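Local atomic coordinates of shikimate 5-dehydrogenase AroE (5-dehydroshikimate reductase) (Mycobacterium tuberculosis, PDB entry 4P4G), a protein that binds shikimate and probably catalyses the NADP-dependent reduction of 3-dehydroshikimate to shikimate, the fourth of seven steps leading to chorismate. Residues G9-P14 with V50-F55; S13-S18 with S63-G68; P21-A26 with H242-Q247; L73-E78 with N90-T95; A83-S88 with T162-A167. All blocks are in the same frame, centred on the assembly; numbering follows the deposited sequence.

In the fold
From the N terminus, strand 7-12 and the loop after it start interactions 1 and 2, which share S13 and P14. Interaction 1 closes the shorter loop, at the end of helix 48-53. Interaction 2 closes at the end of strand 59-64. Helix 20-30 then opens interaction 3, which crosses both and brings back helix 236-252 from far along the chain. Interactions 4 and 5 both lie within that long span and cross each other. Interaction 4 joins helix 69-75 to strand 91-95 in the mixed sheet. Interaction 5 joins helix 81-86 to the end of helix 151-163, beside the parallel sheet. Interactions 2, 3 and 4 meet around the bound shikimate.

Interaction 1: residues G9-P14 with V50-F55; sequences GVLGSP and VVVGGF
L11 carries this contact with its two methyl groups. CD2 packs 3.7 Å from CG2 of V52 and 4.1 Å from CG1 of V51. CD1 points to the ring of F55 and stops 4.3 Å from CZ, at the ring edge and near its plane. The leucine therefore meets two helix side chains with one branch and the aromatic ring with the other. Its side chain runs past that of V51 in the opposite sense and slants across that of V52. No hydrogen bond crosses between the segments.

The two valines use different branches. V51 touches with CG1, which lies opposite its backbone N (chi1 170°). V52 touches with CG2, the branch beside its backbone N. The turn at the end of the helix places F55: its N donates to V52 O at 3.1 Å. This folds the ring back against the last turn of the helix. One face receives V51 O, 3.6 Å above the plane, and V52 CA at nearly the same height, both offset toward the rim. W59 stacks on the F55 ring, and W99 touches both V52 and F55.

V10, next to L11, touches shikimate. L11 also packs on I41 and V62, from the strands that flank its own. Helix 48-53 links parallel strands 37-42 and 59-64 in a beta-alpha-beta crossover and packs over strand 7-12, which lies between them.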
# COMPACT_ATOMS: atom_id res chain seq x y z
N GLY A 9 10.74 2.47 12.39
CA GLY A 9 10.83 3.49 11.38
C GLY A 9 10.31 3.01 10.05
O GLY A 9 9.69 1.93 9.94
N VAL A 10 10.57 3.81 9.02
CA VAL A 10 10.12 3.50 7.68
C VAL A 10 11.30 3.59 6.71
O VAL A 10 12.09 4.53 6.77
CB VAL A 10 8.96 4.42 7.26
CG1 VAL A 10 9.37 5.89 7.33
CG2 VAL A 10 8.45 4.05 5.87
N LEU A 11 11.42 2.59 5.85
CA LEU A 11 12.53 2.46 4.90
C LEU A 11 11.99 2.65 3.49
O LEU A 11 11.00 2.02 3.12
CB LEU A 11 13.15 1.06 4.99
CG LEU A 11 14.33 0.82 5.93
CD1 LEU A 11 13.92 1.04 7.37
CD2 LEU A 11 14.84 -0.59 5.74
N GLY A 12 12.63 3.50 2.70
CA GLY A 12 12.25 3.64 1.31
C GLY A 12 13.10 4.67 0.61
O GLY A 12 13.98 5.29 1.22
N SER A 13 12.82 4.88 -0.67
CA SER A 13 13.53 5.90 -1.43
C SER A 13 12.70 6.39 -2.62
O SER A 13 12.40 5.61 -3.53
CB SER A 13 14.88 5.37 -1.91
OG SER A 13 15.50 6.29 -2.79
N PRO A 14 12.33 7.69 -2.62
CA PRO A 14 12.58 8.72 -1.60
C PRO A 14 11.77 8.44 -0.34
O PRO A 14 10.83 7.64 -0.39
CB PRO A 14 12.06 9.99 -2.27
CG PRO A 14 10.95 9.51 -3.13
CD PRO A 14 11.46 8.20 -3.70
N VAL A 50 21.35 -4.94 4.23
CA VAL A 50 22.47 -4.42 5.03
C VAL A 50 21.98 -3.39 6.07
O VAL A 50 22.45 -3.37 7.21
CB VAL A 50 23.59 -3.85 4.15
CG1 VAL A 50 24.61 -3.11 5.02
CG2 VAL A 50 24.27 -4.97 3.39
N VAL A 51 21.02 -2.56 5.68
CA VAL A 51 20.42 -1.63 6.63
C VAL A 51 19.71 -2.37 7.78
O VAL A 51 20.02 -2.15 8.96
CB VAL A 51 19.44 -0.68 5.92
CG1 VAL A 51 18.65 0.12 6.94
CG2 VAL A 51 20.21 0.25 4.96
N VAL A 52 18.78 -3.25 7.44
CA VAL A 52 18.04 -3.98 8.47
C VAL A 52 18.94 -4.92 9.27
O VAL A 52 18.79 -5.05 10.49
CB VAL A 52 16.84 -4.75 7.90
CG1 VAL A 52 16.05 -5.40 9.03
CG2 VAL A 52 15.93 -3.82 7.12
N GLY A 53 19.90 -5.55 8.59
CA GLY A 53 20.82 -6.46 9.24
C GLY A 53 21.74 -5.76 10.23
O GLY A 53 22.38 -6.40 11.06
N GLY A 54 21.81 -4.44 10.12
CA GLY A 54 22.66 -3.66 11.01
C GLY A 54 21.97 -3.18 12.27
O GLY A 54 22.63 -2.68 13.18
N PHE A 55 20.64 -3.34 12.35
CA PHE A 55 19.87 -2.85 13.49
C PHE A 55 20.23 -3.53 14.80
O PHE A 55 20.45 -4.74 14.83
CB PHE A 55 18.36 -3.01 13.26
CG PHE A 55 17.78 -2.07 12.25
CD1 PHE A 55 18.39 -0.85 11.97
CD2 PHE A 55 16.61 -2.39 11.58
CE1 PHE A 55 17.83 0.03 11.03
CE2 PHE A 55 16.06 -1.54 10.65
CZ PHE A 55 16.67 -0.32 10.37

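Interaction 2: residues S13-S18 with S63-G68; sequences SPIAHS and SVTMPG. With SKM ((3R,4S,5R)-3,4,5-trihydroxycyclohex-1-ene-1-carboxylic acid), chain C.
S13 and M66 are joined by a firm backbone bond. S13 N donates to M66 O at 3.0 Å and 165°, in the carbonyl plane and on a lone pair. The close apolar part lies deeper, where I15 CD1 meets T65 CG2 at 3.7 Å. T65 carries this methyl between its backbone N and carbonyl carbon. OG1, opposite the backbone N (chi1 -168°), faces shikimate and bonds to O7 at 3.0 Å.

The outer side is looser. The ring of P67 rests its CD 3.6 Å from S13 O, and the M66 chain bends off into an exposed position. Cis peptide bonds precede P14 and P67. One water donates to P14 O and M66 O. S13 OG turns to E42.

A second water lies in the ring plane of H17, bonded to NE2. It also bonds to T65 OG1 and donates to shikimate O3. S18 OG lies 2.4 Å from the other carboxylate oxygen, O2, a very short, doubtful length for their hydrogen bond. S18 OG is also bonded to S20 N.

S20, Y215, K69 and D105 also bond shikimate. Within these segments the carboxylate bonds to a hydroxyl and a water rather than a charged group.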
# COMPACT_ATOMS: atom_id res chain seq x y z
N SER A 13 12.82 4.88 -0.67
CA SER A 13 13.53 5.90 -1.43
C SER A 13 12.70 6.39 -2.62
O SER A 13 12.40 5.61 -3.53
CB SER A 13 14.88 5.37 -1.91
OG SER A 13 15.50 6.29 -2.79
N PRO A 14 12.33 7.69 -2.62
CA PRO A 14 12.58 8.72 -1.60
C PRO A 14 11.77 8.44 -0.34
O PRO A 14 10.83 7.64 -0.39
CB PRO A 14 12.06 9.99 -2.27
CG PRO A 14 10.95 9.51 -3.13
CD PRO A 14 11.46 8.20 -3.70
N ILE A 15 12.13 9.08 0.77
CA ILE A 15 11.47 8.78 2.04
C ILE A 15 11.08 10.05 2.82
O ILE A 15 10.27 10.00 3.75
CB ILE A 15 12.35 7.86 2.92
CG1 ILE A 15 11.52 7.21 4.04
CG2 ILE A 15 13.54 8.63 3.50
CD1 ILE A 15 10.41 6.31 3.52
N ALA A 16 11.63 11.20 2.43
CA ALA A 16 11.47 12.41 3.22
C ALA A 16 9.99 12.81 3.39
O ALA A 16 9.63 13.39 4.41
CB ALA A 16 12.27 13.56 2.60
N HIS A 17 9.17 12.48 2.40
CA HIS A 17 7.74 12.82 2.39
C HIS A 17 6.89 11.97 3.33
O HIS A 17 5.71 12.28 3.55
CB HIS A 17 7.19 12.58 0.99
CG HIS A 17 7.10 11.12 0.63
ND1 HIS A 17 8.20 10.40 0.22
CD2 HIS A 17 6.06 10.26 0.66
CE1 HIS A 17 7.84 9.14 0.00
NE2 HIS A 17 6.55 9.03 0.27
N SER A 18 7.43 10.87 3.85
CA SER A 18 6.59 9.89 4.54
C SER A 18 5.89 10.48 5.76
O SER A 18 6.53 11.13 6.57
CB SER A 18 7.39 8.67 4.96
OG SER A 18 6.58 7.80 5.75
N SER A 63 8.60 -0.26 8.86
CA SER A 63 7.68 -0.21 7.74
C SER A 63 8.54 -0.11 6.49
O SER A 63 9.64 0.44 6.54
CB SER A 63 6.77 1.01 7.86
OG SER A 63 6.16 1.08 9.14
N VAL A 64 8.06 -0.67 5.39
CA VAL A 64 8.83 -0.64 4.15
C VAL A 64 7.97 -0.09 3.05
O VAL A 64 6.85 -0.56 2.83
CB VAL A 64 9.34 -2.04 3.77
CG1 VAL A 64 10.11 -1.97 2.45
CG2 VAL A 64 10.23 -2.60 4.88
N THR A 65 8.46 0.94 2.38
CA THR A 65 7.74 1.48 1.24
C THR A 65 8.55 1.27 -0.04
O THR A 65 9.56 0.55 -0.04
CB THR A 65 7.36 2.98 1.46
OG1 THR A 65 6.42 3.41 0.46
CG2 THR A 65 8.59 3.87 1.42
N MET A 66 8.09 1.85 -1.14
CA MET A 66 8.81 1.78 -2.40
C MET A 66 10.27 2.26 -2.23
O MET A 66 10.51 3.26 -1.55
CB MET A 66 8.07 2.63 -3.43
CG MET A 66 8.96 3.39 -4.39
SD MET A 66 8.00 3.82 -5.86
CE MET A 66 7.67 2.18 -6.49
N PRO A 67 11.24 1.56 -2.85
CA PRO A 67 11.09 0.40 -3.73
C PRO A 67 11.42 -0.94 -3.06
O PRO A 67 11.81 -1.87 -3.77
CB PRO A 67 12.15 0.67 -4.79
CG PRO A 67 13.28 1.25 -3.97
CD PRO A 67 12.61 2.11 -2.92
N GLY A 68 11.24 -1.06 -1.75
CA GLY A 68 11.78 -2.22 -1.05
C GLY A 68 10.85 -3.37 -0.69
O GLY A 68 11.28 -4.28 0.03
O12 SKM C . 2.85 0.34 2.99
C8 SKM C . 3.06 1.68 3.42
C6 SKM C . 3.09 2.56 2.20
O7 SKM C . 3.92 2.01 1.20
C5 SKM C . 3.60 3.86 2.57
C4 SKM C . 4.25 4.18 3.69
C1 SKM C . 4.73 5.60 3.89
O2 SKM C . 5.26 5.92 4.96
O3 SKM C . 4.60 6.45 2.99
C10 SKM C . 4.52 3.15 4.83
C9 SKM C . 4.33 1.72 4.23
O11 SKM C . 4.22 0.87 5.32
O HOH W 1 9.24 5.86 -1.72
O HOH W 2 5.48 6.11 0.51

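Interaction 3: residues P21-A26 with H242-Q247; sequences PQLHLA and HQAFAQ. With SKM ((3R,4S,5R)-3,4,5-trihydroxycyclohex-1-ene-1-carboxylic acid), chain C.
The H24 ring and the Q247 amide meet at an angle, their planes 53° apart. OE1 of Q247 lies at the ring edge, 12° out of its plane. H24 NE2 donates to it at 3.3 Å, a long and bent bond (143°). Y38 stacks on the H24 ring, and the other ring nitrogen, ND1, is bonded to Y28 OH. A water also sits at the ring edge in plane. It bonds to H24 NE2, accepts from Q243 NE2 and donates to Q247 OE1.

Q247 OE1 is thus held by the histidine, the water and S63 OG. This fixes the turn of the amide and aims NE2 at shikimate O11, 3.0 Å away. NE2 is bonded to T91 OG1 as well. O11 in turn donates to Q243 OE1 at 3.1 Å. Q243 bends round at chi2, which brings its amide back to the ligand. H24 therefore acts in the second shell, behind Q247.

Beside this polar network, L23 CD1 packs on A244 CB at 4.1 Å. Helix 258-267 adjoins the contact, with L265 on L23 and M261 on A244. Helices 20-30 and 236-252 thus pair an early with a late part of the chain; strand 37-42 flanks the first.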
# COMPACT_ATOMS: atom_id res chain seq x y z
N PRO A 21 5.79 8.41 10.33
CA PRO A 21 6.22 8.72 11.70
C PRO A 21 5.15 9.45 12.49
O PRO A 21 4.98 9.15 13.67
CB PRO A 21 7.44 9.63 11.50
CG PRO A 21 7.99 9.25 10.16
CD PRO A 21 6.74 8.97 9.34
N GLN A 22 4.46 10.40 11.86
CA GLN A 22 3.40 11.15 12.54
C GLN A 22 2.36 10.19 13.12
O GLN A 22 1.92 10.37 14.27
CB GLN A 22 2.75 12.15 11.59
CG GLN A 22 3.60 13.39 11.29
CD GLN A 22 4.46 13.26 10.04
OE1 GLN A 22 4.98 12.18 9.74
NE2 GLN A 22 4.61 14.36 9.31
N LEU A 23 1.97 9.18 12.34
CA LEU A 23 0.93 8.25 12.77
C LEU A 23 1.43 7.32 13.87
O LEU A 23 0.74 7.07 14.85
CB LEU A 23 0.41 7.42 11.60
CG LEU A 23 -0.35 8.17 10.52
CD1 LEU A 23 -0.96 7.18 9.54
CD2 LEU A 23 -1.42 9.06 11.14
N HIS A 24 2.62 6.77 13.68
CA HIS A 24 3.15 5.84 14.67
C HIS A 24 3.49 6.53 15.98
O HIS A 24 3.22 5.99 17.05
CB HIS A 24 4.40 5.14 14.12
CG HIS A 24 4.10 4.02 13.19
ND1 HIS A 24 4.22 2.69 13.56
CD2 HIS A 24 3.69 4.00 11.90
CE1 HIS A 24 3.90 1.92 12.54
NE2 HIS A 24 3.58 2.69 11.52
N LEU A 25 4.09 7.72 15.92
CA LEU A 25 4.45 8.42 17.14
C LEU A 25 3.20 8.80 17.93
O LEU A 25 3.19 8.70 19.15
CB LEU A 25 5.34 9.64 16.85
CG LEU A 25 6.74 9.23 16.39
CD1 LEU A 25 7.50 10.41 15.85
CD2 LEU A 25 7.51 8.55 17.53
N ALA A 26 2.16 9.22 17.23
CA ALA A 26 0.86 9.47 17.86
C ALA A 26 0.34 8.22 18.56
O ALA A 26 -0.14 8.30 19.70
CB ALA A 26 -0.14 9.95 16.82
N HIS A 242 -5.08 3.18 7.30
CA HIS A 242 -5.62 1.84 7.49
C HIS A 242 -4.54 0.76 7.51
O HIS A 242 -4.68 -0.22 8.23
CB HIS A 242 -6.75 1.55 6.51
CG HIS A 242 -8.03 2.24 6.88
ND1 HIS A 242 -8.95 1.67 7.74
CD2 HIS A 242 -8.52 3.45 6.54
CE1 HIS A 242 -9.96 2.51 7.90
NE2 HIS A 242 -9.73 3.59 7.18
N GLN A 243 -3.47 0.93 6.74
CA GLN A 243 -2.37 -0.04 6.79
C GLN A 243 -1.54 0.14 8.06
O GLN A 243 -0.84 -0.78 8.49
CB GLN A 243 -1.49 0.03 5.53
CG GLN A 243 -0.69 1.31 5.36
CD GLN A 243 0.59 1.33 6.17
OE1 GLN A 243 1.33 0.35 6.20
NE2 GLN A 243 0.84 2.44 6.84
N ALA A 244 -1.61 1.33 8.66
CA ALA A 244 -0.77 1.63 9.81
C ALA A 244 -1.29 0.93 11.07
O ALA A 244 -0.50 0.60 11.94
CB ALA A 244 -0.67 3.12 10.03
N PHE A 245 -2.60 0.72 11.16
CA PHE A 245 -3.19 0.05 12.33
C PHE A 245 -2.51 -1.29 12.63
O PHE A 245 -2.09 -1.55 13.75
CB PHE A 245 -4.69 -0.19 12.12
CG PHE A 245 -5.51 1.06 12.01
CD1 PHE A 245 -5.20 2.20 12.75
CD2 PHE A 245 -6.61 1.08 11.17
CE1 PHE A 245 -5.98 3.34 12.64
CE2 PHE A 245 -7.39 2.22 11.06
CZ PHE A 245 -7.08 3.35 11.79
N ALA A 246 -2.40 -2.14 11.62
CA ALA A 246 -1.86 -3.47 11.84
C ALA A 246 -0.36 -3.42 12.09
O ALA A 246 0.20 -4.30 12.73
CB ALA A 246 -2.18 -4.37 10.65
N GLN A 247 0.30 -2.40 11.54
CA GLN A 247 1.72 -2.24 11.79
C GLN A 247 1.98 -1.89 13.25
O GLN A 247 2.87 -2.46 13.90
CB GLN A 247 2.31 -1.17 10.86
CG GLN A 247 2.54 -1.65 9.45
CD GLN A 247 3.37 -0.67 8.67
OE1 GLN A 247 3.51 0.50 9.06
NE2 GLN A 247 3.95 -1.14 7.58
O12 SKM C . 2.85 0.34 2.99
C8 SKM C . 3.06 1.68 3.42
C6 SKM C . 3.09 2.56 2.20
O7 SKM C . 3.92 2.01 1.20
C5 SKM C . 3.60 3.86 2.57
C4 SKM C . 4.25 4.18 3.69
C1 SKM C . 4.73 5.60 3.89
O2 SKM C . 5.26 5.92 4.96
O3 SKM C . 4.60 6.45 2.99
C10 SKM C . 4.52 3.15 4.83
C9 SKM C . 4.33 1.72 4.23
O11 SKM C . 4.22 0.87 5.32
O HOH W 3 3.11 2.91 8.52

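Interaction 4: residues L73-E78 with N90-T95; sequences LRFADE and NTLVRT. With SKM ((3R,4S,5R)-3,4,5-trihydroxycyclohex-1-ene-1-carboxylic acid), chain C.
F75 and L92 make the first touch. F75 ends helix 69-75, and its ring is directed to the strand with CG opposite the backbone N (chi1 169°). CD2 comes within 4.1 Å of L92 CD1. The methyl approaches the ring obliquely, and the two side chains cross at about a right angle. W99 meets the F75 ring too, and V52 packs against it.

A76 is the first residue to leave the helix. Its CB lies 3.9 Å from L92 CD2. L92 therefore forks, one methyl to the phenylalanine and one to the alanine. These apolar pairs make up the direct part of the contact.

D77 OD1 is hydrogen-bonded to W99 N, and OD2 lies close to a water that also lies near E78 OE1 and T95 OG1. More acceptors surround this water than it has protons, so its bonding is doubtful in part. E78 comes to T95 from the opposite direction, but OE1 stays 3.9 Å from OG1, bridged at most by that water. Its other oxygen, OE2, forms a salt bridge with R100.

At the start of 90-95, N90 reaches the ligand: ND2 donates to shikimate O12 at 2.9 Å, nearly straight (165°). N90 OD1 bonds to T104 N and accepts from T91 OG1 at 2.8 Å. That hydroxyl stands above the amide plane, 67° out of it. Together T104 N and T91 OG1 hold the amide so that ND2 faces the ligand.

This is a helix end packed on a strand of the substrate-binding domain's mixed sheet, directly preceded by N90 of the shikimate pocket.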
# COMPACT_ATOMS: atom_id res chain seq x y z
N LEU A 73 10.24 -8.94 1.66
CA LEU A 73 9.72 -10.30 1.73
C LEU A 73 10.86 -11.31 1.69
O LEU A 73 10.90 -12.26 2.48
CB LEU A 73 8.76 -10.57 0.58
CG LEU A 73 8.09 -11.94 0.68
CD1 LEU A 73 6.76 -11.82 1.37
CD2 LEU A 73 7.93 -12.60 -0.68
N ARG A 74 11.79 -11.11 0.77
CA ARG A 74 12.90 -12.06 0.63
C ARG A 74 13.81 -12.08 1.85
O ARG A 74 14.38 -13.13 2.19
CB ARG A 74 13.72 -11.72 -0.61
CG ARG A 74 13.00 -11.97 -1.91
CD ARG A 74 13.98 -11.83 -3.06
NE ARG A 74 14.64 -10.52 -3.11
CZ ARG A 74 14.22 -9.49 -3.83
NH1 ARG A 74 13.12 -9.58 -4.56
NH2 ARG A 74 14.91 -8.35 -3.82
N PHE A 75 13.98 -10.92 2.47
CA PHE A 75 14.93 -10.77 3.57
C PHE A 75 14.47 -11.54 4.81
O PHE A 75 15.28 -12.15 5.51
CB PHE A 75 15.10 -9.28 3.91
CG PHE A 75 15.85 -9.04 5.20
CD1 PHE A 75 17.23 -9.15 5.23
CD2 PHE A 75 15.16 -8.70 6.36
CE1 PHE A 75 17.93 -8.93 6.42
CE2 PHE A 75 15.85 -8.48 7.54
CZ PHE A 75 17.23 -8.59 7.57
N ALA A 76 13.17 -11.49 5.07
CA ALA A 76 12.60 -12.14 6.25
C ALA A 76 12.75 -13.65 6.21
O ALA A 76 12.60 -14.27 5.16
CB ALA A 76 11.14 -11.77 6.38
N ASP A 77 13.02 -14.25 7.37
CA ASP A 77 13.12 -15.70 7.43
C ASP A 77 11.78 -16.38 7.75
O ASP A 77 11.64 -17.60 7.56
CB ASP A 77 14.20 -16.11 8.44
CG ASP A 77 14.13 -15.29 9.71
OD1 ASP A 77 14.75 -14.19 9.76
OD2 ASP A 77 13.46 -15.74 10.65
N GLU A 78 10.81 -15.61 8.25
CA GLU A 78 9.44 -16.09 8.42
C GLU A 78 8.54 -15.10 7.70
O GLU A 78 8.85 -13.92 7.65
CB GLU A 78 8.98 -16.03 9.88
CG GLU A 78 9.74 -16.82 10.92
CD GLU A 78 9.12 -16.57 12.30
OE1 GLU A 78 9.86 -16.58 13.31
OE2 GLU A 78 7.90 -16.34 12.36
N ASN A 90 5.27 -4.97 3.34
CA ASN A 90 5.51 -3.59 3.70
C ASN A 90 5.85 -3.46 5.18
O ASN A 90 5.88 -2.35 5.74
CB ASN A 90 4.27 -2.75 3.40
CG ASN A 90 3.15 -3.01 4.38
OD1 ASN A 90 3.01 -4.13 4.87
ND2 ASN A 90 2.36 -1.99 4.66
N THR A 91 6.10 -4.59 5.83
CA THR A 91 6.32 -4.61 7.28
C THR A 91 7.32 -5.69 7.62
O THR A 91 7.19 -6.82 7.16
CB THR A 91 5.00 -4.93 8.03
OG1 THR A 91 3.95 -4.08 7.55
CG2 THR A 91 5.16 -4.74 9.54
N LEU A 92 8.35 -5.34 8.40
CA LEU A 92 9.23 -6.34 9.00
C LEU A 92 9.13 -6.22 10.51
O LEU A 92 9.26 -5.13 11.06
CB LEU A 92 10.67 -6.12 8.57
CG LEU A 92 10.95 -6.42 7.10
CD1 LEU A 92 12.30 -5.85 6.71
CD2 LEU A 92 10.90 -7.91 6.85
N VAL A 93 8.94 -7.36 11.17
CA VAL A 93 8.76 -7.41 12.62
C VAL A 93 9.87 -8.25 13.24
O VAL A 93 10.12 -9.38 12.80
CB VAL A 93 7.40 -8.04 12.97
CG1 VAL A 93 7.13 -7.98 14.48
CG2 VAL A 93 6.28 -7.34 12.18
N ARG A 94 10.54 -7.71 14.25
CA ARG A 94 11.63 -8.43 14.90
C ARG A 94 11.06 -9.61 15.68
O ARG A 94 10.04 -9.48 16.37
CB ARG A 94 12.39 -7.50 15.84
CG ARG A 94 13.73 -8.06 16.30
CD ARG A 94 14.67 -8.05 15.14
NE ARG A 94 16.07 -7.96 15.54
CZ ARG A 94 16.91 -8.99 15.50
NH1 ARG A 94 16.48 -10.18 15.09
NH2 ARG A 94 18.17 -8.83 15.87
N THR A 95 11.69 -10.78 15.55
CA THR A 95 11.31 -11.96 16.32
C THR A 95 12.50 -12.36 17.20
O THR A 95 13.57 -11.75 17.10
CB THR A 95 10.88 -13.13 15.38
OG1 THR A 95 12.04 -13.74 14.80
CG2 THR A 95 9.93 -12.65 14.30
O12 SKM C . 2.85 0.34 2.99
C8 SKM C . 3.06 1.68 3.42
C6 SKM C . 3.09 2.56 2.20
O7 SKM C . 3.92 2.01 1.20
C5 SKM C . 3.60 3.86 2.57
C4 SKM C . 4.25 4.18 3.69
C1 SKM C . 4.73 5.60 3.89
O2 SKM C . 5.26 5.92 4.96
O3 SKM C . 4.60 6.45 2.99
C10 SKM C . 4.52 3.15 4.83
C9 SKM C . 4.33 1.72 4.23
O11 SKM C . 4.22 0.87 5.32
O HOH W 4 12.06 -15.43 12.60

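Interaction 5: residues A83-S88 with T162-A167; sequences ADLVGS and TRVGVA
L85 and V164 are brought together by their first torsions. L85 sets CG opposite its backbone N (chi1 179°), and its two methyls reach over to the other segment. V164 puts CG1 beside its own backbone N (chi1 -62°), which sends this branch to the leucine. CG1 then lies 4.0 Å from L85 CD1 and equally far from CD2, seated against the fork of the leucine. The two side chains slant across each other.

R163 adds a lighter touch. Its NH1 stands 4.4 Å from L85 CD1. The methyl is at the edge of the guanidinium group, near its plane, and does not lie over a face. The charged group is engaged elsewhere: NE forms a salt bridge with D159. No hydrogen bond crosses between the segments; the contact is a small one at the surface, mostly apolar.

Both backbones turn off just after these residues. Helix 81-86 gives way at G87, which has a positive phi of 92°. Helix 151-163 closes with a Schellman motif in which G165, also at positive phi, is the C-prime residue. G165 N bonds to T162 O at 3.1 Å, and V166 N bonds to the carbonyl of the residue before T162. This places V164 at the turn, facing L85.

Helix 129-139 touches both partners: V134 meets L85 and A137 meets V164. Helix 69-75 backs the first segment, where A83 packs on L73. Strand 143-148 of the parallel sheet backs the second, where V166 packs on I144. The contact thus joins helix 81-86, near the substrate-binding domain's sheet, to helices of the parallel-sheet half.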
# COMPACT_ATOMS: atom_id res chain seq x y z
N ALA A 83 1.45 -12.21 3.61
CA ALA A 83 2.66 -11.80 2.88
C ALA A 83 3.02 -12.86 1.84
O ALA A 83 3.38 -12.53 0.70
CB ALA A 83 3.84 -11.57 3.84
N ASP A 84 2.94 -14.13 2.23
CA ASP A 84 3.23 -15.22 1.31
C ASP A 84 2.26 -15.25 0.13
O ASP A 84 2.63 -15.66 -0.96
CB ASP A 84 3.21 -16.57 2.03
CG ASP A 84 4.57 -16.98 2.53
OD1 ASP A 84 5.56 -16.39 2.07
OD2 ASP A 84 4.64 -17.90 3.37
N LEU A 85 1.03 -14.79 0.37
CA LEU A 85 0.02 -14.77 -0.68
C LEU A 85 0.25 -13.61 -1.65
O LEU A 85 0.21 -13.80 -2.88
CB LEU A 85 -1.38 -14.66 -0.05
CG LEU A 85 -2.58 -14.60 -0.99
CD1 LEU A 85 -2.85 -15.97 -1.62
CD2 LEU A 85 -3.81 -14.07 -0.24
N VAL A 86 0.47 -12.42 -1.09
CA VAL A 86 0.68 -11.20 -1.87
C VAL A 86 1.99 -11.24 -2.65
O VAL A 86 2.03 -10.88 -3.83
CB VAL A 86 0.67 -9.95 -0.97
CG1 VAL A 86 1.10 -8.72 -1.73
CG2 VAL A 86 -0.71 -9.75 -0.39
N GLY A 87 3.06 -11.69 -2.01
CA GLY A 87 4.34 -11.73 -2.68
C GLY A 87 5.18 -10.49 -2.48
O GLY A 87 6.21 -10.31 -3.14
N SER A 88 4.76 -9.63 -1.55
CA SER A 88 5.57 -8.49 -1.16
C SER A 88 5.23 -8.17 0.29
O SER A 88 4.22 -8.67 0.82
CB SER A 88 5.32 -7.28 -2.06
OG SER A 88 4.02 -6.77 -1.86
N THR A 162 -6.55 -14.86 -9.94
CA THR A 162 -7.23 -16.11 -10.23
C THR A 162 -7.18 -17.06 -9.04
O THR A 162 -8.18 -17.70 -8.72
CB THR A 162 -6.66 -16.78 -11.49
OG1 THR A 162 -6.58 -15.82 -12.55
CG2 THR A 162 -7.56 -17.92 -11.93
N ARG A 163 -6.03 -17.14 -8.37
CA ARG A 163 -5.88 -18.00 -7.21
C ARG A 163 -6.70 -17.59 -5.97
O ARG A 163 -7.01 -18.43 -5.12
CB ARG A 163 -4.40 -18.16 -6.84
CG ARG A 163 -3.65 -19.11 -7.75
CD ARG A 163 -2.23 -19.38 -7.26
NE ARG A 163 -1.31 -18.30 -7.61
CZ ARG A 163 -0.88 -17.38 -6.76
NH1 ARG A 163 -1.27 -17.41 -5.49
NH2 ARG A 163 -0.04 -16.44 -7.17
N VAL A 164 -7.04 -16.30 -5.87
CA VAL A 164 -7.90 -15.85 -4.77
C VAL A 164 -9.37 -15.78 -5.20
O VAL A 164 -10.19 -15.15 -4.54
CB VAL A 164 -7.44 -14.51 -4.14
CG1 VAL A 164 -6.06 -14.67 -3.53
CG2 VAL A 164 -7.46 -13.37 -5.16
N GLY A 165 -9.68 -16.44 -6.31
CA GLY A 165 -11.06 -16.65 -6.73
C GLY A 165 -11.68 -15.54 -7.54
O GLY A 165 -12.90 -15.49 -7.70
N VAL A 166 -10.87 -14.64 -8.08
CA VAL A 166 -11.39 -13.50 -8.84
C VAL A 166 -10.98 -13.60 -10.30
O VAL A 166 -9.82 -13.84 -10.60
CB VAL A 166 -10.88 -12.17 -8.26
CG1 VAL A 166 -11.33 -11.01 -9.12
CG2 VAL A 166 -11.38 -11.98 -6.84
N ALA A 167 -11.94 -13.42 -11.21
CA ALA A 167 -11.64 -13.38 -12.65
C ALA A 167 -10.79 -12.16 -12.95
O ALA A 167 -11.22 -11.02 -12.75
CB ALA A 167 -12.92 -13.35 -13.48